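Local atomic coordinates of SnoaL-like domain-containing protein (Burkholderia thailandensis E264, PDB entry 3EC9), a protein that is of unknown function but has the NTF2-like (SnoaL-like) fold, a curved sheet backed by helices around a cavity that in relatives often binds small molecules. Residues R12-I17 with A86-I91; E71-Y76 with G98-T103; F107-A112 with Q127-L132. All coordinates share one frame; numbering follows the deposited sequence.

Interaction 1: R12-I17 with A86-I91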
ATOM      1  N   ARG B  12      20.462 -12.412 -11.784  0.50 15.80           N
ATOM      2  CA  ARG B  12      20.095 -11.474 -10.751  0.50 12.51           C
ATOM      3  C   ARG B  12      18.610 -11.605 -10.391  0.50 12.66           C
ATOM      4  O   ARG B  12      17.763 -11.657 -11.288  0.50 13.06           O
ATOM      5  CB  ARG B  12      20.386 -10.097 -11.295  0.50 13.69           C
ATOM      6  CG  ARG B  12      20.357  -8.997 -10.295  0.50  6.63           C
ATOM      7  CD  ARG B  12      21.080  -7.764 -10.841  0.50  5.99           C
ATOM      8  NE  ARG B  12      21.434  -6.780  -9.814  0.50  7.82           N
ATOM      9  CZ  ARG B  12      22.466  -6.889  -8.970  0.50  8.76           C
ATOM     10  NH1 ARG B  12      23.265  -7.948  -8.991  0.50 10.27           N
ATOM     11  NH2 ARG B  12      22.700  -5.921  -8.109  0.50  8.49           N
ATOM     12  N   THR B  13      18.277 -11.652  -9.100  1.00 11.98           N
ATOM     13  CA  THR B  13      16.936 -11.992  -8.714  1.00 11.16           C
ATOM     14  C   THR B  13      16.053 -10.763  -8.882  1.00 11.41           C
ATOM     15  O   THR B  13      16.528  -9.626  -8.884  1.00 11.03           O
ATOM     16  CB  THR B  13      16.842 -12.438  -7.280  1.00 12.89           C
ATOM     17  OG1 THR B  13      17.175 -11.332  -6.431  1.00 13.90           O
ATOM     18  CG2 THR B  13      17.812 -13.674  -6.977  1.00 11.82           C
ATOM     19  N   PRO B  14      14.737 -10.982  -8.998  1.00 11.15           N
ATOM     20  CA  PRO B  14      13.840  -9.810  -8.909  1.00 10.72           C
ATOM     21  C   PRO B  14      14.057  -8.871  -7.740  1.00 10.44           C
ATOM     22  O   PRO B  14      13.982  -7.649  -7.886  1.00  9.95           O
ATOM     23  CB  PRO B  14      12.441 -10.466  -8.858  1.00 10.50           C
ATOM     24  CG  PRO B  14      12.613 -11.749  -9.707  1.00 13.20           C
ATOM     25  CD  PRO B  14      14.009 -12.230  -9.326  1.00 13.57           C
ATOM     26  N   TYR B  15      14.304  -9.428  -6.548  1.00 10.03           N
ATOM     27  CA  TYR B  15      14.615  -8.611  -5.388  1.00 10.77           C
ATOM     28  C   TYR B  15      15.795  -7.652  -5.671  1.00  9.46           C
ATOM     29  O   TYR B  15      15.768  -6.461  -5.353  1.00 10.88           O
ATOM     30  CB  TYR B  15      14.934  -9.533  -4.180  1.00  9.92           C
ATOM     31  CG  TYR B  15      15.356  -8.841  -2.892  1.00 10.89           C
ATOM     32  CD1 TYR B  15      16.658  -8.422  -2.711  1.00  8.48           C
ATOM     33  CD2 TYR B  15      14.441  -8.625  -1.859  1.00 11.51           C
ATOM     34  CE1 TYR B  15      17.076  -7.793  -1.564  1.00 11.39           C
ATOM     35  CE2 TYR B  15      14.838  -8.002  -0.692  1.00 11.85           C
ATOM     36  CZ  TYR B  15      16.160  -7.573  -0.548  1.00 12.60           C
ATOM     37  OH  TYR B  15      16.560  -6.926   0.620  1.00 14.19           O
ATOM     38  N   GLN B  16      16.875  -8.215  -6.208  1.00 10.42           N
ATOM     39  CA  GLN B  16      18.084  -7.427  -6.519  1.00 10.72           C
ATOM     40  C   GLN B  16      17.820  -6.364  -7.569  1.00 10.73           C
ATOM     41  O   GLN B  16      18.273  -5.207  -7.453  1.00 11.15           O
ATOM     42  CB  GLN B  16      19.187  -8.374  -6.965  1.00 11.69           C
ATOM     43  CG  GLN B  16      19.742  -9.232  -5.840  1.00 13.54           C
ATOM     44  CD  GLN B  16      20.783 -10.196  -6.332  1.00 15.63           C
ATOM     45  OE1 GLN B  16      20.473 -11.041  -7.145  1.00 12.14           O
ATOM     46  NE2 GLN B  16      22.045 -10.024  -5.918  1.00 12.13           N
ATOM     47  N   ILE B  17      17.072  -6.739  -8.601  1.00 10.02           N
ATOM     48  CA  ILE B  17      16.699  -5.813  -9.661  1.00  9.48           C
ATOM     49  C   ILE B  17      15.918  -4.612  -9.087  1.00  8.74           C
ATOM     50  O   ILE B  17      16.139  -3.457  -9.435  1.00 11.53           O
ATOM     51  CB  ILE B  17      15.874  -6.536 -10.758  1.00 11.00           C
ATOM     52  CG1 ILE B  17      16.805  -7.529 -11.469  1.00 13.62           C
ATOM     53  CG2 ILE B  17      15.222  -5.549 -11.802  1.00 11.17           C
ATOM     54  CD1 ILE B  17      16.127  -8.511 -12.453  1.00 12.68           C
ATOM     55  N   ALA B  86       9.035 -11.883  -2.474  1.00 11.96           N
ATOM     56  CA  ALA B  86       8.009 -12.905  -2.759  1.00 11.66           C
ATOM     57  C   ALA B  86       8.287 -13.532  -4.145  1.00 12.54           C
ATOM     58  O   ALA B  86       7.379 -13.869  -4.924  1.00 13.90           O
ATOM     59  CB  ALA B  86       6.591 -12.263  -2.692  1.00 10.27           C
ATOM     60  N   GLY B  87       9.556 -13.659  -4.491  1.00 12.74           N
ATOM     61  CA  GLY B  87       9.936 -14.402  -5.695  1.00 12.06           C
ATOM     62  C   GLY B  87       9.925 -13.520  -6.923  1.00 11.39           C
ATOM     63  O   GLY B  87      10.755 -12.608  -7.054  1.00 11.62           O
ATOM     64  N   ASP B  88       8.939 -13.708  -7.788  1.00 11.83           N
ATOM     65  CA  ASP B  88       8.803 -12.840  -8.950  1.00 13.73           C
ATOM     66  C   ASP B  88       8.174 -11.515  -8.593  1.00 13.34           C
ATOM     67  O   ASP B  88       8.262 -10.557  -9.368  1.00 12.76           O
ATOM     68  CB  ASP B  88       7.965 -13.502 -10.026  1.00 14.10           C
ATOM     69  CG  ASP B  88       8.649 -14.734 -10.622  1.00 22.40           C
ATOM     70  OD1 ASP B  88       9.898 -14.790 -10.587  1.00 24.43           O
ATOM     71  OD2 ASP B  88       7.908 -15.629 -11.093  1.00 37.05           O
ATOM     72  N   THR B  89       7.511 -11.469  -7.440  0.50 12.15           N
ATOM     73  CA  THR B  89       6.988 -10.211  -6.908  0.50 12.03           C
ATOM     74  C   THR B  89       7.895  -9.756  -5.768  0.50  9.76           C
ATOM     75  O   THR B  89       8.502 -10.576  -5.047  0.50  8.71           O
ATOM     76  CB  THR B  89       5.502 -10.328  -6.426  0.50 11.31           C
ATOM     77  OG1 THR B  89       5.062  -9.098  -5.822  0.50 22.55           O
ATOM     78  CG2 THR B  89       5.362 -11.418  -5.434  0.50 12.43           C
ATOM     79  N   VAL B  90       8.004  -8.439  -5.629  1.00 10.40           N
ATOM     80  CA  VAL B  90       8.843  -7.849  -4.588  1.00  9.04           C
ATOM     81  C   VAL B  90       8.016  -6.685  -4.032  1.00 10.32           C
ATOM     82  O   VAL B  90       7.386  -5.992  -4.827  1.00 10.44           O
ATOM     83  CB  VAL B  90      10.145  -7.322  -5.157  1.00 10.28           C
ATOM     84  CG1 VAL B  90      11.071  -6.722  -4.040  1.00 10.86           C
ATOM     85  CG2 VAL B  90      10.853  -8.442  -5.951  1.00 12.74           C
ATOM     86  N   ILE B  91       7.993  -6.486  -2.707  1.00  8.96           N
ATOM     87  CA  ILE B  91       7.200  -5.395  -2.120  1.00  7.60           C
ATOM     88  C   ILE B  91       8.128  -4.490  -1.305  1.00 11.06           C
ATOM     89  O   ILE B  91       8.721  -4.915  -0.306  1.00 10.86           O
ATOM     90  CB  ILE B  91       6.024  -5.931  -1.228  1.00  9.87           C
ATOM     91  CG1 ILE B  91       5.120  -6.851  -2.065  1.00 11.39           C
ATOM     92  CG2 ILE B  91       5.218  -4.787  -0.597  1.00  9.40           C
ATOM     93  CD1 ILE B  91       5.564  -8.328  -2.199  1.00 11.48           C
TER
HETATM   94  O   HOH W   1      13.235 -12.284  -5.914  1.00 14.22           O
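Pro14 and Tyr15, in the first turn of helix 14-26, lie against the beta hairpin that joins strand 73-86 to strand 89-100, a helix-to-sheet contact at one end of the NTF2-like fold. The hairpin reverses through a type II' turn from Ala86 to Thr89, in which Ala86 N donates to Thr89 O over 2.9 Å. Gly87 takes the second position of that turn with phi 87° and psi -107°, angles at which a side chain would be jammed against the carbonyl O of Ala86, so the backbone itself calls for glycine. Its own carbonyl is directed at the helix start, and Pro14 CB lies 3.3 Å from Gly87 O, with CG almost as near. That carbonyl oxygen is the closest neighbour of the pyrrolidine ring, which also meets carbon: CG passes Asp88 CA at 4.0 Å, and CB touches Val90 CG2.

Farther along the strand Val90 points toward the helix. Its CG2, beside the backbone N and anti to the carbonyl carbon, fits against the Pro14-Tyr15 peptide, 3.6 Å from Tyr15 N. CG1, anti to the backbone N, makes a looser, oblique approach to Tyr15 CD2. The Tyr15 ring continues onto Leu83 and Asp85 of strand 73-86, and Pro14 also packs on Val117.

The helix start is a capping box: Gln16 N donates to Thr13 OG1, and Thr13 N returns a nearly straight bond (174°) to an in-plane lone pair of Gln16 OE1. No direct hydrogen bond joins the two segments. Water 1 makes the polar link instead, accepting from Tyr15 N at 3.1 Å and donating to Gly87 O at 2.7 Å.

Interaction 2: E71-Y76 with G98-T103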
ATOM      1  N   GLU B  71       9.102  18.991 -10.454  1.00 14.45           N
ATOM      2  CA  GLU B  71       8.578  20.330 -10.759  1.00 12.82           C
ATOM      3  C   GLU B  71       7.646  20.860  -9.663  1.00 16.16           C
ATOM      4  O   GLU B  71       7.588  22.074  -9.436  1.00 16.65           O
ATOM      5  CB  GLU B  71       7.820  20.349 -12.078  1.00 15.75           C
ATOM      6  CG  GLU B  71       8.735  20.066 -13.259  1.00 16.86           C
ATOM      7  CD  GLU B  71       8.014  19.935 -14.571  1.00 14.71           C
ATOM      8  OE1 GLU B  71       6.837  19.532 -14.581  1.00 15.12           O
ATOM      9  OE2 GLU B  71       8.680  20.219 -15.596  1.00 17.85           O
ATOM     10  N   GLU B  72       6.871  19.981  -9.024  1.00 13.32           N
ATOM     11  CA  GLU B  72       5.765  20.425  -8.160  1.00 12.66           C
ATOM     12  C   GLU B  72       6.090  20.379  -6.658  1.00 12.60           C
ATOM     13  O   GLU B  72       5.381  20.962  -5.847  1.00 12.56           O
ATOM     14  CB  GLU B  72       4.494  19.620  -8.493  1.00 12.89           C
ATOM     15  CG  GLU B  72       3.991  19.902  -9.905  1.00 14.53           C
ATOM     16  CD  GLU B  72       2.700  19.186 -10.275  1.00 17.30           C
ATOM     17  OE1 GLU B  72       2.320  18.192  -9.600  1.00 16.29           O
ATOM     18  OE2 GLU B  72       2.023  19.675 -11.215  1.00 21.93           O
ATOM     19  N   TRP B  73       7.174  19.695  -6.317  1.00 12.62           N
ATOM     20  CA  TRP B  73       7.612  19.454  -4.926  1.00 13.81           C
ATOM     21  C   TRP B  73       9.082  19.804  -4.785  1.00 14.62           C
ATOM     22  O   TRP B  73       9.885  19.573  -5.718  1.00 14.83           O
ATOM     23  CB  TRP B  73       7.449  17.972  -4.560  1.00 11.26           C
ATOM     24  CG  TRP B  73       6.069  17.490  -4.658  1.00 12.62           C
ATOM     25  CD1 TRP B  73       5.454  17.024  -5.790  1.00 12.40           C
ATOM     26  CD2 TRP B  73       5.084  17.469  -3.636  1.00  9.63           C
ATOM     27  NE1 TRP B  73       4.182  16.679  -5.527  1.00 14.82           N
ATOM     28  CE2 TRP B  73       3.910  16.892  -4.207  1.00 10.17           C
ATOM     29  CE3 TRP B  73       5.081  17.790  -2.258  1.00 10.32           C
ATOM     30  CZ2 TRP B  73       2.738  16.700  -3.487  1.00 13.68           C
ATOM     31  CZ3 TRP B  73       3.894  17.595  -1.544  1.00 16.57           C
ATOM     32  CH2 TRP B  73       2.745  17.057  -2.162  1.00 13.01           C
ATOM     33  N   ASP B  74       9.415  20.380  -3.622  1.00 12.74           N
ATOM     34  CA  ASP B  74      10.773  20.547  -3.153  1.00 14.45           C
ATOM     35  C   ASP B  74      11.152  19.357  -2.270  1.00 12.30           C
ATOM     36  O   ASP B  74      10.449  19.036  -1.305  1.00 12.69           O
ATOM     37  CB  ASP B  74      10.875  21.816  -2.318  1.00 16.32           C
ATOM     38  CG  ASP B  74      12.327  22.157  -1.937  1.00 28.18           C
ATOM     39  OD1 ASP B  74      13.275  21.630  -2.573  1.00 42.94           O
ATOM     40  OD2 ASP B  74      12.523  22.987  -1.015  1.00 52.21           O
ATOM     41  N   GLY B  75      12.228  18.649  -2.637  1.00 12.98           N
ATOM     42  CA  GLY B  75      12.762  17.620  -1.782  1.00 13.12           C
ATOM     43  C   GLY B  75      11.885  16.382  -1.636  1.00 12.90           C
ATOM     44  O   GLY B  75      11.868  15.738  -0.567  1.00 15.77           O
ATOM     45  N   TYR B  76      11.156  16.074  -2.703  1.00 12.97           N
ATOM     46  CA  TYR B  76      10.336  14.870  -2.738  1.00 10.73           C
ATOM     47  C   TYR B  76      11.242  13.646  -2.571  1.00 14.68           C
ATOM     48  O   TYR B  76      12.155  13.430  -3.365  1.00 15.01           O
ATOM     49  CB  TYR B  76       9.503  14.725  -4.036  1.00 12.58           C
ATOM     50  CG  TYR B  76       8.364  13.739  -3.784  1.00 14.02           C
ATOM     51  CD1 TYR B  76       8.547  12.353  -3.877  1.00 14.79           C
ATOM     52  CD2 TYR B  76       7.122  14.186  -3.387  1.00 12.64           C
ATOM     53  CE1 TYR B  76       7.513  11.473  -3.574  1.00 14.96           C
ATOM     54  CE2 TYR B  76       6.091  13.322  -3.133  1.00 12.62           C
ATOM     55  CZ  TYR B  76       6.307  11.955  -3.195  1.00 14.22           C
ATOM     56  OH  TYR B  76       5.244  11.110  -2.924  1.00 15.59           O
ATOM     57  N   GLY B  98       8.007  15.462   1.438  1.00 12.70           N
ATOM     58  CA  GLY B  98       8.178  16.486   0.414  1.00 12.32           C
ATOM     59  C   GLY B  98       7.474  17.759   0.840  1.00 12.61           C
ATOM     60  O   GLY B  98       6.620  17.728   1.733  1.00 14.72           O
ATOM     61  N   THR B  99       7.786  18.857   0.153  1.00 13.12           N
ATOM     62  CA  THR B  99       7.148  20.153   0.373  1.00 12.38           C
ATOM     63  C   THR B  99       6.542  20.604  -0.968  1.00 13.34           C
ATOM     64  O   THR B  99       7.252  20.668  -1.982  1.00 12.57           O
ATOM     65  CB  THR B  99       8.165  21.217   0.893  1.00 11.58           C
ATOM     66  OG1 THR B  99       8.706  20.778   2.148  1.00 14.40           O
ATOM     67  CG2 THR B  99       7.483  22.597   1.028  1.00 12.53           C
ATOM     68  N   TYR B 100       5.231  20.818  -0.971  1.00 11.38           N
ATOM     69  CA  TYR B 100       4.540  21.228  -2.179  1.00 11.89           C
ATOM     70  C   TYR B 100       4.883  22.679  -2.466  1.00 13.27           C
ATOM     71  O   TYR B 100       4.675  23.573  -1.622  1.00 12.81           O
ATOM     72  CB  TYR B 100       3.061  21.085  -1.990  1.00 12.53           C
ATOM     73  CG  TYR B 100       2.262  21.113  -3.250  1.00 11.30           C
ATOM     74  CD1 TYR B 100       2.493  20.193  -4.282  1.00 13.18           C
ATOM     75  CD2 TYR B 100       1.238  22.044  -3.417  1.00 14.04           C
ATOM     76  CE1 TYR B 100       1.740  20.211  -5.439  1.00 14.80           C
ATOM     77  CE2 TYR B 100       0.449  22.058  -4.575  1.00 15.79           C
ATOM     78  CZ  TYR B 100       0.702  21.133  -5.578  1.00 15.20           C
ATOM     79  OH  TYR B 100      -0.069  21.071  -6.719  1.00 16.69           O
ATOM     80  N   ARG B 101       5.436  22.923  -3.649  1.00 13.55           N
ATOM     81  CA  ARG B 101       5.956  24.265  -3.971  1.00 14.91           C
ATOM     82  C   ARG B 101       4.890  25.367  -3.947  1.00 14.96           C
ATOM     83  O   ARG B 101       5.167  26.499  -3.498  1.00 16.05           O
ATOM     84  CB  ARG B 101       6.691  24.273  -5.302  1.00 14.92           C
ATOM     85  CG  ARG B 101       7.989  23.476  -5.347  1.00 15.38           C
ATOM     86  CD  ARG B 101       8.698  23.658  -6.684  1.00 19.50           C
ATOM     87  NE  ARG B 101       9.690  22.622  -7.007  1.00 22.76           N
ATOM     88  CZ  ARG B 101      10.924  22.551  -6.496  1.00 31.73           C
ATOM     89  NH1 ARG B 101      11.330  23.410  -5.563  1.00 37.00           N
ATOM     90  NH2 ARG B 101      11.752  21.577  -6.885  1.00 26.19           N
ATOM     91  N   ARG B 102       3.685  25.062  -4.419  1.00 14.28           N
ATOM     92  CA  ARG B 102       2.616  26.094  -4.500  1.00 15.47           C
ATOM     93  C   ARG B 102       2.134  26.625  -3.138  1.00 16.60           C
ATOM     94  O   ARG B 102       1.791  27.816  -2.985  1.00 17.47           O
ATOM     95  CB  ARG B 102       1.410  25.562  -5.307  1.00 17.31           C
ATOM     96  CG  ARG B 102       0.306  26.626  -5.536  1.00 18.68           C
ATOM     97  CD  ARG B 102      -0.514  26.414  -6.831  1.00 22.71           C
ATOM     98  NE  ARG B 102      -1.051  25.063  -6.919  1.00 29.73           N
ATOM     99  CZ  ARG B 102      -2.142  24.622  -6.290  1.00 36.61           C
ATOM    100  NH1 ARG B 102      -2.877  25.437  -5.528  1.00 43.83           N
ATOM    101  NH2 ARG B 102      -2.506  23.351  -6.429  1.00 31.58           N
ATOM    102  N   THR B 103       2.137  25.767  -2.134  1.00 11.82           N
ATOM    103  CA  THR B 103       1.593  26.095  -0.816  1.00 14.52           C
ATOM    104  C   THR B 103       2.678  26.243   0.248  1.00 16.42           C
ATOM    105  O   THR B 103       2.445  26.865   1.280  1.00 18.89           O
ATOM    106  CB  THR B 103       0.653  25.001  -0.370  1.00 14.48           C
ATOM    107  OG1 THR B 103       1.438  23.806  -0.240  1.00 14.42           O
ATOM    108  CG2 THR B 103      -0.451  24.744  -1.376  1.00 19.55           C
TER
HETATM  109  O   HOH W   2       3.679  22.954  -6.568  1.00 16.19           O
HETATM  110  O   HOH W   3      -0.099  18.832  -8.403  1.00 25.60           O
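Asp74 and Thr99 exchange two backbone hydrogen bonds, Asp74 N to Thr99 O at 2.7 Å and Thr99 N to Asp74 O at 3.0 Å, making an antiparallel hydrogen-bonded pair. At the helix end, Glu72 O accepts an almost straight bond (169°) from Arg101 N at 2.9 Å. Water 2 donates to the same oxygen, so two donors grip it.

The Arg101 chain, extended from CG to NE, runs back beside this backbone. One guanidinium face covers the Trp73-Asp74 peptide, the NE bond to Glu71 O is weak, and NH2 bonds Gly70 O. The salt bridge from Asp74 OD1 to Arg101 NH1 is long at 4.0 Å.

On the face carrying Trp73 and Tyr100, Tyr100 turns an edge onto the indole: CD1 stands over its centre, 3.6 Å from Trp73 CZ2, with ring planes at 61°. Tyr100 CB makes a CH-pi contact with the six-membered ring, 4.0 Å from its centroid. Tyr76 CD2 meets the opposite indole face, and at Gly98 a CB would be tight against Tyr76 CD2 and Trp73 CE3. Arginine thus meets mainly carbonyl oxygens at the helix end, where its positive charge would complement the helix dipole, while the indole lies between Tyr100 and Tyr76, with Val134 and Ala137 of helix 131-137 also against it.

Interaction 3: F107-A112 with Q127-L132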
ATOM      1  N   PHE B 107       4.590  17.224   3.991  1.00 13.47           N
ATOM      2  CA  PHE B 107       3.902  16.022   4.483  1.00 12.89           C
ATOM      3  C   PHE B 107       4.966  14.955   4.657  1.00 12.03           C
ATOM      4  O   PHE B 107       6.080  15.013   4.088  1.00 13.12           O
ATOM      5  CB  PHE B 107       2.847  15.486   3.473  1.00 12.71           C
ATOM      6  CG  PHE B 107       3.471  14.699   2.328  1.00  9.61           C
ATOM      7  CD1 PHE B 107       4.049  15.368   1.243  1.00 12.95           C
ATOM      8  CD2 PHE B 107       3.516  13.325   2.337  1.00  9.88           C
ATOM      9  CE1 PHE B 107       4.625  14.672   0.219  1.00 14.23           C
ATOM     10  CE2 PHE B 107       4.097  12.624   1.304  1.00  9.93           C
ATOM     11  CZ  PHE B 107       4.667  13.292   0.252  1.00 11.20           C
ATOM     12  N   GLU B 108       4.589  13.939   5.437  1.00 10.88           N
ATOM     13  CA  GLU B 108       5.310  12.692   5.494  1.00 10.11           C
ATOM     14  C   GLU B 108       4.253  11.590   5.608  1.00 11.12           C
ATOM     15  O   GLU B 108       3.324  11.699   6.362  1.00 12.63           O
ATOM     16  CB  GLU B 108       6.270  12.676   6.687  1.00 14.20           C
ATOM     17  CG  GLU B 108       7.026  11.377   6.866  1.00 14.26           C
ATOM     18  CD  GLU B 108       8.074  11.449   7.910  1.00 17.28           C
ATOM     19  OE1 GLU B 108       7.985  12.330   8.782  1.00 38.64           O
ATOM     20  OE2 GLU B 108       9.012  10.619   7.843  1.00 31.99           O
ATOM     21  N   CYS B 109       4.421  10.508   4.882  1.00  9.13           N
ATOM     22  CA  CYS B 109       3.463   9.390   5.029  1.00 12.05           C
ATOM     23  C   CYS B 109       4.061   8.044   4.608  1.00 10.38           C
ATOM     24  O   CYS B 109       5.179   7.979   4.068  1.00 11.38           O
ATOM     25  CB  CYS B 109       2.188   9.695   4.222  1.00 11.20           C
ATOM     26  SG  CYS B 109       2.408   9.541   2.399  1.00 12.52           S
ATOM     27  N   ARG B 110       3.310   6.980   4.831  1.00 10.23           N
ATOM     28  CA  ARG B 110       3.735   5.645   4.466  1.00  8.02           C
ATOM     29  C   ARG B 110       3.388   5.302   3.038  1.00  9.63           C
ATOM     30  O   ARG B 110       2.463   5.873   2.418  1.00 10.10           O
ATOM     31  CB  ARG B 110       3.119   4.629   5.429  1.00  9.51           C
ATOM     32  CG  ARG B 110       3.586   4.786   6.902  1.00 11.05           C
ATOM     33  CD  ARG B 110       4.945   4.256   7.070  1.00 11.60           C
ATOM     34  NE  ARG B 110       4.954   2.797   7.193  1.00 14.35           N
ATOM     35  CZ  ARG B 110       6.048   2.046   7.122  1.00 15.05           C
ATOM     36  NH1 ARG B 110       7.218   2.588   6.815  1.00 15.71           N
ATOM     37  NH2 ARG B 110       5.984   0.747   7.362  1.00 12.77           N
ATOM     38  N   VAL B 111       4.116   4.332   2.506  1.00  9.26           N
ATOM     39  CA  VAL B 111       3.888   3.851   1.154  1.00  9.76           C
ATOM     40  C   VAL B 111       4.362   2.403   1.051  1.00  9.92           C
ATOM     41  O   VAL B 111       5.375   2.022   1.649  1.00  9.99           O
ATOM     42  CB  VAL B 111       4.560   4.725   0.060  1.00  8.61           C
ATOM     43  CG1 VAL B 111       6.051   4.919   0.303  1.00  9.77           C
ATOM     44  CG2 VAL B 111       4.268   4.121  -1.344  1.00 11.76           C
ATOM     45  N   ALA B 112       3.609   1.601   0.298  1.00 10.32           N
ATOM     46  CA  ALA B 112       4.063   0.310  -0.183  1.00  9.90           C
ATOM     47  C   ALA B 112       4.032   0.304  -1.721  1.00  9.52           C
ATOM     48  O   ALA B 112       3.120   0.919  -2.354  1.00 11.13           O
ATOM     49  CB  ALA B 112       3.204  -0.843   0.368  1.00 10.68           C
ATOM     50  N   GLN B 127       1.677   1.588  -6.777  1.00  9.09           N
ATOM     51  CA  GLN B 127       1.910   2.393  -5.599  1.00  8.94           C
ATOM     52  C   GLN B 127       0.646   2.364  -4.680  1.00 10.01           C
ATOM     53  O   GLN B 127      -0.485   2.488  -5.160  1.00  9.96           O
ATOM     54  CB  GLN B 127       2.135   3.846  -6.049  1.00  8.10           C
ATOM     55  CG  GLN B 127       2.251   4.876  -4.962  1.00  9.56           C
ATOM     56  CD  GLN B 127       2.018   6.282  -5.558  1.00  9.77           C
ATOM     57  OE1 GLN B 127       0.949   6.568  -6.155  1.00 10.93           O
ATOM     58  NE2 GLN B 127       3.003   7.136  -5.426  1.00 12.91           N
ATOM     59  N   PHE B 128       0.875   2.228  -3.369  1.00  9.30           N
ATOM     60  CA  PHE B 128      -0.177   2.294  -2.367  1.00  8.60           C
ATOM     61  C   PHE B 128       0.270   3.259  -1.265  1.00  8.77           C
ATOM     62  O   PHE B 128       1.119   2.909  -0.456  1.00 10.20           O
ATOM     63  CB  PHE B 128      -0.463   0.923  -1.737  1.00 10.21           C
ATOM     64  CG  PHE B 128      -0.783  -0.183  -2.732  1.00 10.61           C
ATOM     65  CD1 PHE B 128       0.228  -0.776  -3.433  1.00 12.92           C
ATOM     66  CD2 PHE B 128      -2.094  -0.580  -2.958  1.00 11.46           C
ATOM     67  CE1 PHE B 128      -0.061  -1.781  -4.361  1.00 10.30           C
ATOM     68  CE2 PHE B 128      -2.399  -1.581  -3.866  1.00 10.64           C
ATOM     69  CZ  PHE B 128      -1.374  -2.183  -4.586  1.00 12.68           C
ATOM     70  N   THR B 129      -0.230   4.494  -1.247  1.00  8.56           N
ATOM     71  CA  THR B 129       0.223   5.507  -0.314  1.00  8.44           C
ATOM     72  C   THR B 129      -0.909   6.322   0.280  1.00  7.71           C
ATOM     73  O   THR B 129      -2.077   6.194  -0.134  1.00  8.67           O
ATOM     74  CB  THR B 129       1.282   6.414  -0.968  1.00  9.19           C
ATOM     75  OG1 THR B 129       2.007   7.177   0.024  1.00  9.71           O
ATOM     76  CG2 THR B 129       0.659   7.335  -2.020  1.00 10.22           C
ATOM     77  N   ASP B 130      -0.560   7.165   1.257  1.00  7.65           N
ATOM     78  CA  ASP B 130      -1.553   7.925   2.021  1.00  7.75           C
ATOM     79  C   ASP B 130      -1.915   9.155   1.265  1.00 10.05           C
ATOM     80  O   ASP B 130      -1.447  10.275   1.497  1.00  9.65           O
ATOM     81  CB  ASP B 130      -0.982   8.193   3.414  1.00  9.96           C
ATOM     82  CG  ASP B 130      -2.066   8.435   4.469  1.00 10.85           C
ATOM     83  OD1 ASP B 130      -3.177   8.907   4.124  1.00 10.03           O
ATOM     84  OD2 ASP B 130      -1.794   8.178   5.673  1.00 10.99           O
ATOM     85  N   THR B 131      -2.767   8.941   0.283  1.00  8.51           N
ATOM     86  CA  THR B 131      -3.128  10.020  -0.618  1.00  8.43           C
ATOM     87  C   THR B 131      -3.792  11.224   0.058  1.00  8.34           C
ATOM     88  O   THR B 131      -3.674  12.364  -0.415  1.00 10.35           O
ATOM     89  CB  THR B 131      -3.993   9.441  -1.760  1.00  9.11           C
ATOM     90  OG1 THR B 131      -5.055   8.717  -1.179  1.00  9.42           O
ATOM     91  CG2 THR B 131      -3.161   8.499  -2.661  1.00  9.06           C
ATOM     92  N   LEU B 132      -4.497  10.993   1.166  1.00  9.45           N
ATOM     93  CA  LEU B 132      -5.087  12.116   1.909  1.00 10.31           C
ATOM     94  C   LEU B 132      -3.975  13.016   2.478  1.00 11.21           C
ATOM     95  O   LEU B 132      -4.050  14.226   2.373  1.00 11.78           O
ATOM     96  CB  LEU B 132      -6.005  11.633   3.030  1.00 13.11           C
ATOM     97  CG  LEU B 132      -6.645  12.734   3.857  1.00 11.88           C
ATOM     98  CD1 LEU B 132      -7.592  13.574   2.962  1.00 10.33           C
ATOM     99  CD2 LEU B 132      -7.389  12.173   5.087  1.00 11.54           C
TER
HETATM  100  O   HOH W   4       0.727   7.255   6.310  1.00  9.89           O
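Val111 and Thr129 form a non-hydrogen-bonded pair, and Ala112 and Phe128 a hydrogen-bonded one, between antiparallel strands whose directions differ by 156°; Ala112 N reaches Phe128 O at 2.9 Å and Phe128 N reaches Ala112 O at 2.8 Å.

At the next step a side chain joins in. Thr129 OG1, anti to the backbone N (chi1 -164°), donates to Arg110 O at 2.8 Å, tilted 30° from the carbonyl plane. Asp130 N makes only a weak bond to that oxygen. The hydroxyl also lies 3.4 Å from Cys109 SG, while Val111 CG2 lies against Thr129 CB. Phe128 presents its ring edge to Ala112 O, with CD1 3.5 Å away.

Past the last pair Asp130 bends the chain through an inverse gamma turn and stands at the N-cap of helix 131-137. Its CB rests on Cys109 CB at 3.6 Å, and OD2 accepts from water 4, which also takes Arg110 N. The carboxylate reaches Thr131 and Gly48 of the second subunit, and Arg110 forms a salt bridge with that subunit's Glu126. This is a hairpin pair in the curved sheet of an NTF2-like fold, at a dimer interface.

In the fold
Interaction 3 is buried, interaction 2 partly buried and interaction 1 a surface contact. Interactions 1 and 2 both use strand 89-100 but on opposite sides of the chain's centre, their own centres 31 Å apart. Interaction 2 adjoins interaction 3: Gly98 O and Phe107 N are 3.1 Å apart, probably hydrogen-bonded, and Phe107 CE1 packs on Trp73 CZ3 at 3.5 Å. Interactions 2 and 3 pair strands within one sheet through direct backbone bonds, whereas interaction 1 seats a helix on a hairpin by apolar contacts and a shared water. Charged and aromatic groups dominate interaction 2; interaction 3 rests on backbone bonds, a threonine hydroxyl and mostly buried side chains. Both 1 and 3 also touch the second subunit.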